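Local structure of aspartate aminotransferase (4H51) at residues B[332-335]-B[336-340]; B[357-360]-B[361-365]; B[370-373]-B[374-378]; B[399-402]-B[403-407]. The protein probably catalyses, as a homodimer with pyridoxal 5'-phosphate as cofactor, the transfer of the amino group from L-aspartate to 2-oxoglutarate. All blocks are in the same frame, centred on the assembly; numbering follows the deposited sequence.

Contact 1: residues B[332-335]-B[336-340]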
loop_
_atom_site.group_PDB
_atom_site.type_symbol
_atom_site.label_atom_id
_atom_site.label_comp_id
_atom_site.label_asym_id
_atom_site.label_seq_id
_atom_site.Cartn_x
_atom_site.Cartn_y
_atom_site.Cartn_z
ATOM N N ALA B 332 -25.147 -15.017 6.565
ATOM C CA ALA B 332 -25.177 -15.621 7.911
ATOM C C ALA B 332 -24.439 -14.730 8.935
ATOM O O ALA B 332 -24.873 -14.590 10.085
ATOM C CB ALA B 332 -24.609 -17.061 7.872
ATOM N N MET B 333 -23.360 -14.079 8.503
ATOM C CA MET B 333 -22.632 -13.127 9.348
ATOM C C MET B 333 -23.511 -11.927 9.740
ATOM O O MET B 333 -23.625 -11.540 10.916
ATOM C CB MET B 333 -21.357 -12.638 8.624
ATOM C CG MET B 333 -20.261 -13.694 8.507
ATOM S SD MET B 333 -19.076 -13.474 7.170
ATOM C CE MET B 333 -18.186 -12.027 7.737
ATOM N N ALA B 334 -24.147 -11.328 8.753
ATOM C CA ALA B 334 -25.089 -10.256 8.995
ATOM C C ALA B 334 -26.206 -10.645 9.947
ATOM O O ALA B 334 -26.586 -9.853 10.833
ATOM C CB ALA B 334 -25.656 -9.754 7.664
ATOM N N GLU B 335 -26.725 -11.865 9.793
ATOM C CA GLU B 335 -27.795 -12.337 10.649
ATOM C C GLU B 335 -27.287 -12.496 12.094
ATOM O O GLU B 335 -28.014 -12.176 13.031
ATOM C CB GLU B 335 -28.386 -13.644 10.125
ATOM C CG GLU B 335 -29.274 -14.433 11.071
ATOM C CD GLU B 335 -30.569 -13.749 11.428
ATOM O OE1 GLU B 335 -31.015 -12.808 10.722
ATOM O OE2 GLU B 335 -31.159 -14.172 12.443
ATOM N N ARG B 336 -26.037 -12.975 12.284
ATOM C CA ARG B 336 -25.521 -13.140 13.653
ATOM C C ARG B 336 -25.414 -11.790 14.347
ATOM O O ARG B 336 -25.678 -11.663 15.548
ATOM C CB ARG B 336 -24.165 -13.865 13.681
ATOM C CG ARG B 336 -23.793 -14.434 15.051
ATOM C CD ARG B 336 -22.329 -14.845 15.145
ATOM N NE ARG B 336 -21.491 -13.662 15.400
ATOM C CZ ARG B 336 -21.420 -13.006 16.563
ATOM N NH1 ARG B 336 -22.100 -13.415 17.636
ATOM N NH2 ARG B 336 -20.637 -11.929 16.655
ATOM N N ILE B 337 -25.019 -10.784 13.591
ATOM C CA ILE B 337 -24.967 -9.411 14.126
ATOM C C ILE B 337 -26.339 -8.982 14.579
ATOM O O ILE B 337 -26.494 -8.400 15.665
ATOM C CB ILE B 337 -24.419 -8.407 13.096
ATOM C CG1 ILE B 337 -22.944 -8.762 12.767
ATOM C CG2 ILE B 337 -24.510 -6.974 13.648
ATOM C CD1 ILE B 337 -22.365 -8.032 11.567
ATOM N N ARG B 338 -27.356 -9.233 13.752
ATOM C CA ARG B 338 -28.714 -8.909 14.166
ATOM C C ARG B 338 -29.135 -9.601 15.445
ATOM O O ARG B 338 -29.819 -8.977 16.251
ATOM C CB ARG B 338 -29.741 -9.254 13.092
ATOM C CG ARG B 338 -29.775 -8.347 11.894
ATOM C CD ARG B 338 -30.889 -8.861 10.967
ATOM N NE ARG B 338 -30.401 -8.579 9.658
ATOM C CZ ARG B 338 -30.016 -9.432 8.718
ATOM N NH1 ARG B 338 -30.227 -10.744 8.742
ATOM N NH2 ARG B 338 -29.505 -8.881 7.642
ATOM N N THR B 339 -28.768 -10.884 15.629
ATOM C CA THR B 339 -29.092 -11.622 16.834
ATOM C C THR B 339 -28.410 -11.008 18.055
ATOM O O THR B 339 -29.009 -10.956 19.128
ATOM C CB THR B 339 -28.847 -13.173 16.758
ATOM O OG1 THR B 339 -27.444 -13.519 16.824
ATOM C CG2 THR B 339 -29.450 -13.748 15.475
ATOM N N MET B 340 -27.198 -10.482 17.872
ATOM C CA MET B 340 -26.520 -9.781 18.983
ATOM C C MET B 340 -27.238 -8.464 19.332
ATOM O O MET B 340 -27.390 -8.114 20.503
ATOM C CB MET B 340 -25.035 -9.532 18.607
ATOM C CG MET B 340 -24.208 -10.824 18.493
ATOM S SD MET B 340 -24.184 -11.841 19.988
ATOM C CE MET B 340 -25.481 -13.105 19.772
#
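E335 and R338, one helical turn apart, meet on the outer side of helix 320-350, where the contact is loosest. Their side chains cross at about a right angle, and a single salt bridge joins them, R338 NH1 to E335 OE1 at 3.0 Å. The acceptor uses its anti lone pair, the one turned away from OE2, while OE1 sits at the edge of the guanidinium, nearly in its plane; one N-H meets one oxygen, and the carboxylate and guanidinium planes stand 52° apart. E335 reaches this place with CG anti to the backbone N (chi1 166°) and a bend at chi2 (66°) that turns the carboxylate toward R338 NH1 and T339 CG2. Its other oxygen, OE2, lies 3.5 Å from T339 CG2. One face of the R338 guanidinium lies over A334 O, and NH2 approaches A334 CB at 3.9 Å.

The inward side is closely packed. I337 CG1 rests 3.4 Å from M333 O, and I337 and M333 both lean on Y235. R336, also buried, turns away from the turn that it helps to build: its NH2 donates to L398 O, and weaker bonds link it to Y54 and R55.

Separately, T339 OG1 donates to R336 O at 2.9 Å, on the same face of that carbonyl as M340 N, so the oxygen is gripped twice. Beneath everything run the backbone bonds of R336, I337, R338 and T339 to the carbonyls four residues earlier, the regular ladder of an amphipathic alpha-helix with an i to i+3 ion pair on its outer face.

Contact 2: residues B[357-360]-B[361-365]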
loop_
_atom_site.group_PDB
_atom_site.type_symbol
_atom_site.label_atom_id
_atom_site.label_comp_id
_atom_site.label_asym_id
_atom_site.label_seq_id
_atom_site.Cartn_x
_atom_site.Cartn_y
_atom_site.Cartn_z
ATOM N N TRP B 357 -34.184 2.491 23.526
ATOM C CA TRP B 357 -33.058 1.684 23.059
ATOM C C TRP B 357 -33.259 1.065 21.733
ATOM O O TRP B 357 -32.453 0.217 21.333
ATOM C CB TRP B 357 -32.742 0.651 24.118
ATOM C CG TRP B 357 -32.344 1.384 25.349
ATOM C CD1 TRP B 357 -33.145 1.704 26.454
ATOM C CD2 TRP B 357 -31.067 2.067 25.587
ATOM N NE1 TRP B 357 -32.443 2.460 27.354
ATOM C CE2 TRP B 357 -31.192 2.723 26.895
ATOM C CE3 TRP B 357 -29.863 2.178 24.879
ATOM C CZ2 TRP B 357 -30.139 3.426 27.465
ATOM C CZ3 TRP B 357 -28.810 2.896 25.461
ATOM C CH2 TRP B 357 -28.948 3.512 26.721
ATOM N N GLU B 358 -34.274 1.522 21.002
ATOM C CA GLU B 358 -34.622 0.935 19.706
ATOM C C GLU B 358 -33.527 1.177 18.655
ATOM O O GLU B 358 -33.416 0.464 17.668
ATOM C CB GLU B 358 -35.986 1.439 19.222
ATOM C CG GLU B 358 -37.183 0.806 19.984
ATOM C CD GLU B 358 -37.379 1.319 21.419
ATOM O OE1 GLU B 358 -37.191 2.531 21.672
ATOM O OE2 GLU B 358 -37.733 0.515 22.316
ATOM N N HIS B 359 -32.700 2.187 18.875
ATOM C CA HIS B 359 -31.569 2.381 17.979
ATOM C C HIS B 359 -30.664 1.168 17.901
ATOM O O HIS B 359 -30.027 0.947 16.858
ATOM C CB HIS B 359 -30.783 3.643 18.298
ATOM C CG HIS B 359 -30.309 3.754 19.729
ATOM N ND1 HIS B 359 -31.143 4.015 20.758
ATOM C CD2 HIS B 359 -29.020 3.728 20.268
ATOM C CE1 HIS B 359 -30.432 4.087 21.890
ATOM N NE2 HIS B 359 -29.125 3.923 21.584
ATOM N N VAL B 360 -30.578 0.413 18.995
ATOM C CA VAL B 360 -29.755 -0.778 19.063
ATOM C C VAL B 360 -30.140 -1.781 17.974
ATOM O O VAL B 360 -29.272 -2.321 17.285
ATOM C CB VAL B 360 -29.812 -1.447 20.444
ATOM C CG1 VAL B 360 -28.998 -2.723 20.445
ATOM C CG2 VAL B 360 -29.337 -0.495 21.545
ATOM N N ILE B 361 -31.442 -2.015 17.813
ATOM C CA ILE B 361 -31.918 -2.929 16.770
ATOM C C ILE B 361 -32.135 -2.243 15.421
ATOM O O ILE B 361 -32.104 -2.901 14.380
ATOM C CB ILE B 361 -33.184 -3.729 17.209
ATOM C CG1 ILE B 361 -34.252 -2.822 17.832
ATOM C CG2 ILE B 361 -32.838 -4.805 18.214
ATOM C CD1 ILE B 361 -35.574 -3.542 18.067
ATOM N N ASN B 362 -32.373 -0.933 15.394
ATOM C CA ASN B 362 -32.587 -0.247 14.136
ATOM C C ASN B 362 -31.299 0.156 13.416
ATOM O O ASN B 362 -31.283 0.313 12.201
ATOM C CB ASN B 362 -33.488 0.997 14.298
ATOM C CG ASN B 362 -34.875 0.663 14.821
ATOM O OD1 ASN B 362 -35.404 -0.422 14.589
ATOM N ND2 ASN B 362 -35.458 1.583 15.593
ATOM N N GLN B 363 -30.208 0.365 14.154
ATOM C CA GLN B 363 -28.948 0.654 13.526
ATOM C C GLN B 363 -28.480 -0.625 12.810
ATOM O O GLN B 363 -28.842 -1.736 13.206
ATOM C CB GLN B 363 -27.914 1.174 14.555
ATOM C CG GLN B 363 -28.176 2.625 14.951
ATOM C CD GLN B 363 -27.417 3.057 16.187
ATOM O OE1 GLN B 363 -26.682 2.279 16.728
ATOM N NE2 GLN B 363 -27.571 4.319 16.610
ATOM N N ILE B 364 -27.721 -0.454 11.750
ATOM C CA ILE B 364 -27.298 -1.559 10.910
ATOM C C ILE B 364 -25.780 -1.557 10.723
ATOM O O ILE B 364 -25.092 -0.520 10.985
ATOM C CB ILE B 364 -28.068 -1.588 9.554
ATOM C CG1 ILE B 364 -27.907 -0.311 8.736
ATOM C CG2 ILE B 364 -29.569 -1.780 9.763
ATOM C CD1 ILE B 364 -28.989 -0.204 7.667
ATOM N N GLY B 365 -25.255 -2.692 10.276
ATOM C CA GLY B 365 -23.845 -2.854 10.007
ATOM C C GLY B 365 -23.149 -3.358 11.248
ATOM O O GLY B 365 -23.767 -4.014 12.074
#
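Q363 NE2 approaches H359 at the edge of the imidazole, near its plane, lying 3.7 Å from H359 CB. The two side chains run side by side and point the same way, with ring and amide planes 63° apart. H359 CG sits between the backbone N and the carbonyl carbon (chi1 54°), which sets the ring beside the glutamine. Further van der Waals contacts gather round two carbonyls: I361 CG1 touches E358 O at 3.4 Å, and Q363 CG lies 3.1 Å from H359 O.

The hydrogen bonds across the contact are all backbone ones. E358 O accepts from N362 N at 2.9 Å and, weakly, from I361 N. H359 O accepts from Q363 N at 2.8 Å, the last rung before Q363 leaves helical geometry. N362 ND2 also comes near E358 O, but at an angle too poor for a bond.

Polar ends are bound outside the turn: H359 NE2 to L370 O, Q363 OE1 to F369 N, and E358 OE2 to Y345 OH. A carbonyl partner is consistent with a proton on H359 NE2; together these bonds tie the short helix 359-362 through side-chain chemistry to strand 367-369, the loop after it and helix 320-350.

Contact 3: residues B[370-373]-B[374-378]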
loop_
_atom_site.group_PDB
_atom_site.type_symbol
_atom_site.label_atom_id
_atom_site.label_comp_id
_atom_site.label_asym_id
_atom_site.label_seq_id
_atom_site.Cartn_x
_atom_site.Cartn_y
_atom_site.Cartn_z
ATOM N N LEU B 370 -24.264 4.121 20.825
ATOM C CA LEU B 370 -25.206 3.788 21.890
ATOM C C LEU B 370 -25.847 5.021 22.531
ATOM O O LEU B 370 -26.881 4.900 23.125
ATOM C CB LEU B 370 -24.526 2.953 22.989
ATOM C CG LEU B 370 -24.018 1.597 22.524
ATOM C CD1 LEU B 370 -23.096 0.942 23.552
ATOM C CD2 LEU B 370 -25.223 0.709 22.221
ATOM N N GLY B 371 -25.186 6.158 22.463
ATOM C CA GLY B 371 -25.737 7.406 23.012
ATOM C C GLY B 371 -25.218 7.791 24.385
ATOM O O GLY B 371 -25.536 8.863 24.892
ATOM N N LEU B 372 -24.367 6.979 24.975
ATOM C CA LEU B 372 -23.851 7.282 26.293
ATOM C C LEU B 372 -22.885 8.485 26.268
ATOM O O LEU B 372 -22.222 8.748 25.243
ATOM C CB LEU B 372 -23.165 6.032 26.872
ATOM C CG LEU B 372 -23.998 4.739 27.049
ATOM C CD1 LEU B 372 -23.074 3.605 27.506
ATOM C CD2 LEU B 372 -25.151 4.916 28.041
ATOM N N SER B 373 -22.790 9.194 27.407
ATOM C CA SER B 373 -21.857 10.313 27.584
ATOM C C SER B 373 -20.427 9.823 27.575
ATOM O O SER B 373 -20.178 8.610 27.736
ATOM C CB SER B 373 -22.073 10.999 28.944
ATOM O OG SER B 373 -21.185 10.432 29.925
ATOM N N LYS B 374 -19.481 10.760 27.495
ATOM C CA LYS B 374 -18.057 10.424 27.573
ATOM C C LYS B 374 -17.712 9.669 28.877
ATOM O O LYS B 374 -17.045 8.621 28.847
ATOM C CB LYS B 374 -17.165 11.681 27.450
ATOM C CG LYS B 374 -15.651 11.413 27.527
ATOM C CD LYS B 374 -14.810 12.598 27.041
ATOM C CE LYS B 374 -13.311 12.315 27.141
ATOM N NZ LYS B 374 -12.708 12.738 28.441
ATOM N N ALA B 375 -18.148 10.220 30.005
ATOM C CA ALA B 375 -17.854 9.626 31.312
ATOM C C ALA B 375 -18.476 8.218 31.438
ATOM O O ALA B 375 -17.841 7.310 31.968
ATOM C CB ALA B 375 -18.327 10.549 32.455
ATOM N N GLN B 376 -19.714 8.058 30.977
ATOM C CA GLN B 376 -20.337 6.732 30.884
ATOM C C GLN B 376 -19.581 5.709 30.038
ATOM O O GLN B 376 -19.498 4.521 30.416
ATOM C CB GLN B 376 -21.767 6.854 30.399
ATOM C CG GLN B 376 -22.624 7.560 31.412
ATOM C CD GLN B 376 -23.968 7.949 30.852
ATOM O OE1 GLN B 376 -24.142 8.042 29.636
ATOM N NE2 GLN B 376 -24.918 8.205 31.729
ATOM N N CYS B 377 -19.041 6.131 28.897
ATOM C CA CYS B 377 -18.262 5.216 28.079
ATOM C C CYS B 377 -16.933 4.840 28.779
ATOM O O CYS B 377 -16.532 3.683 28.788
ATOM C CB CYS B 377 -18.007 5.799 26.694
ATOM S SG CYS B 377 -19.523 6.168 25.751
ATOM N N GLU B 378 -16.261 5.828 29.379
ATOM C CA GLU B 378 -15.042 5.584 30.178
ATOM C C GLU B 378 -15.300 4.578 31.307
ATOM O O GLU B 378 -14.490 3.667 31.527
ATOM C CB GLU B 378 -14.466 6.925 30.736
ATOM C CG GLU B 378 -13.529 7.561 29.715
ATOM C CD GLU B 378 -13.250 9.040 29.940
ATOM O OE1 GLU B 378 -13.869 9.641 30.849
ATOM O OE2 GLU B 378 -12.430 9.582 29.166
#
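The amide of Q376 is the flat group here: its OE1 accepts from S373 N at 2.9 Å, with the donor tilted 29° from the carbonyl plane, and its CD comes within 3.8 Å of S373 OG. OE1 also touches L372, lying 3.6 Å from L372 CB, where the two side chains cross at about a right angle. NE2, the other end of the amide, is weakly bonded to V417 O.

S373 answers in the opposite sense. Its OG accepts from Q376 N at 3.0 Å in an almost straight bond (174°), so each residue takes the other's backbone N-H with its side chain: a capping box at the N-terminus of helix 374-382, with S373 as N-cap. Q376 can close it because CG stands anti to its own carbonyl carbon (chi1 -66°) and the chain beyond is extended, bringing OE1 back to the residue before the helix. The first regular helical bond follows, C377 N to S373 O at 3.0 Å.

On the buried side L372 CB packs against C377 SG at 3.8 Å. At the exposed side K374 NZ and E378 OE2 form a long, weak salt bridge along the first turn.

The cap thus starts helix 374-382 directly after the loop that leaves strand 367-369; L372 packs inward on I410 and V414 of helix 400-416, while C377 leans on I387, just beyond strand 385-386.

Contact 4: residues B[399-402]-B[403-407]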
loop_
_atom_site.group_PDB
_atom_site.type_symbol
_atom_site.label_atom_id
_atom_site.label_comp_id
_atom_site.label_asym_id
_atom_site.label_seq_id
_atom_site.Cartn_x
_atom_site.Cartn_y
_atom_site.Cartn_z
ATOM N N THR B 399 -20.747 -11.861 21.757
ATOM C CA THR B 399 -21.341 -13.184 21.893
ATOM C C THR B 399 -22.625 -13.026 22.714
ATOM O O THR B 399 -22.857 -11.973 23.335
ATOM C CB THR B 399 -20.377 -14.133 22.614
ATOM O OG1 THR B 399 -20.244 -13.753 23.991
ATOM C CG2 THR B 399 -18.979 -14.174 21.889
ATOM N N HIS B 400 -23.474 -14.051 22.706
ATOM C CA HIS B 400 -24.653 -14.061 23.575
ATOM C C HIS B 400 -24.269 -13.555 24.939
ATOM O O HIS B 400 -24.874 -12.625 25.470
ATOM C CB HIS B 400 -25.243 -15.471 23.668
ATOM C CG HIS B 400 -26.385 -15.589 24.653
ATOM N ND1 HIS B 400 -27.641 -15.149 24.368
ATOM C CD2 HIS B 400 -26.426 -16.082 25.961
ATOM C CE1 HIS B 400 -28.437 -15.356 25.434
ATOM N NE2 HIS B 400 -27.696 -15.938 26.406
ATOM N N GLU B 401 -23.236 -14.156 25.497
ATOM C CA GLU B 401 -22.758 -13.835 26.831
ATOM C C GLU B 401 -22.357 -12.355 26.973
ATOM O O GLU B 401 -22.791 -11.677 27.923
ATOM C CB GLU B 401 -21.617 -14.791 27.169
ATOM C CG GLU B 401 -20.963 -14.706 28.545
ATOM C CD GLU B 401 -19.892 -15.795 28.736
ATOM O OE1 GLU B 401 -18.744 -15.637 28.260
ATOM O OE2 GLU B 401 -20.180 -16.814 29.381
ATOM N N THR B 402 -21.557 -11.825 26.053
ATOM C CA THR B 402 -21.082 -10.442 26.208
ATOM C C THR B 402 -22.146 -9.409 25.799
ATOM O O THR B 402 -22.097 -8.294 26.273
ATOM C CB THR B 402 -19.704 -10.189 25.524
ATOM O OG1 THR B 402 -19.773 -10.526 24.127
ATOM C CG2 THR B 402 -18.603 -11.068 26.205
ATOM N N ALA B 403 -23.137 -9.803 24.990
ATOM C CA ALA B 403 -24.307 -8.949 24.733
ATOM C C ALA B 403 -25.073 -8.635 26.034
ATOM O O ALA B 403 -25.469 -7.476 26.302
ATOM C CB ALA B 403 -25.246 -9.613 23.731
ATOM N N LEU B 404 -25.326 -9.678 26.809
ATOM C CA LEU B 404 -25.971 -9.510 28.112
ATOM C C LEU B 404 -25.079 -8.637 28.998
ATOM O O LEU B 404 -25.573 -7.748 29.648
ATOM C CB LEU B 404 -26.240 -10.868 28.759
ATOM C CG LEU B 404 -27.234 -11.814 28.027
ATOM C CD1 LEU B 404 -27.398 -13.114 28.787
ATOM C CD2 LEU B 404 -28.601 -11.185 27.743
ATOM N N MET B 405 -23.765 -8.856 28.990
ATOM C CA MET B 405 -22.859 -8.049 29.804
ATOM C C MET B 405 -22.838 -6.591 29.371
ATOM O O MET B 405 -22.743 -5.707 30.218
ATOM C CB MET B 405 -21.435 -8.563 29.750
ATOM C CG MET B 405 -21.218 -9.845 30.532
ATOM S SD MET B 405 -19.757 -10.736 29.990
ATOM C CE MET B 405 -18.501 -9.460 30.253
ATOM N N LEU B 406 -22.930 -6.354 28.068
ATOM C CA LEU B 406 -23.006 -5.004 27.537
ATOM C C LEU B 406 -24.302 -4.352 27.953
ATOM O O LEU B 406 -24.281 -3.218 28.445
ATOM C CB LEU B 406 -22.869 -4.985 26.011
ATOM C CG LEU B 406 -23.205 -3.673 25.309
ATOM C CD1 LEU B 406 -22.238 -2.575 25.766
ATOM C CD2 LEU B 406 -23.164 -3.829 23.770
ATOM N N ALA B 407 -25.434 -5.035 27.793
ATOM C CA ALA B 407 -26.718 -4.429 28.194
ATOM C C ALA B 407 -26.761 -4.113 29.696
ATOM O O ALA B 407 -27.283 -3.065 30.117
ATOM C CB ALA B 407 -27.908 -5.316 27.799
#
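T402 and M405 meet along one side of the opening turn of helix 400-416, T402 CG2 lying 4.0 Å from M405 SD, while H400 and L404 touch on another. There L404 CG sits over one face of the imidazole, and L404 CD1 comes to 3.7 Å from H400 NE2. In H400, CG anti to the backbone N (chi1 174°) carries the ring out from the helix to where L404 covers that face.

Two N-H groups at the helix start, T399 N and T402 N, are met by threonine oxygens. T399, the N-cap, accepts from T402 N through OG1 at 3.1 Å; T402 OG1 in turn accepts from T399 N at 2.9 Å in a bond that is practically straight (177°). This reciprocal pair is a capping box built from two threonines. T402 holds its hydroxyl between the backbone N and the carbonyl carbon (chi1 57°), which turns OG1 toward T399 and sends the methyl to the methionine.

The carbonyls are met by the backbone of the next turn. T399 O takes A403 N at 2.7 Å, H400 O takes L404 N at 3.3 Å, E401 O takes M405 N, and T402 O takes L406 N at 2.8 Å. Further on, M405 O receives T409 OG1. A403 and L404 face T343 of helix 320-350, and M405 and L406 rest on I385.

The cap is thus made without a charged group, by two neutral hydroxyls, each taking the other residue's N-H, with the methyl of T402 turned to M405 SD.

How the contacts relate
The four contacts follow one another along the C-terminal third of the chain, all about 18 to 25 Å from its centre and all local to single turns. Contact 1 lies within long helix 320-350; contact 2 forms short helix 359-362 after it; contacts 3 and 4 open helices 374-382 and 400-416. Centres of contacts 1 and 2 are 13 Å apart, and I337 packs on G365. Contacts 1 and 4, 14 Å apart, meet where M340 SD lies against T399 and H400. W357 of contact 2 packs on L370 and L372 of contact 3, and L370 reaches L406 of contact 4. Contacts 1 and 3 do not touch, nor do 2 and 4. The turns thus pack in a ring of neighbours within the C-terminal part that also holds strands 367-369 and 392-394.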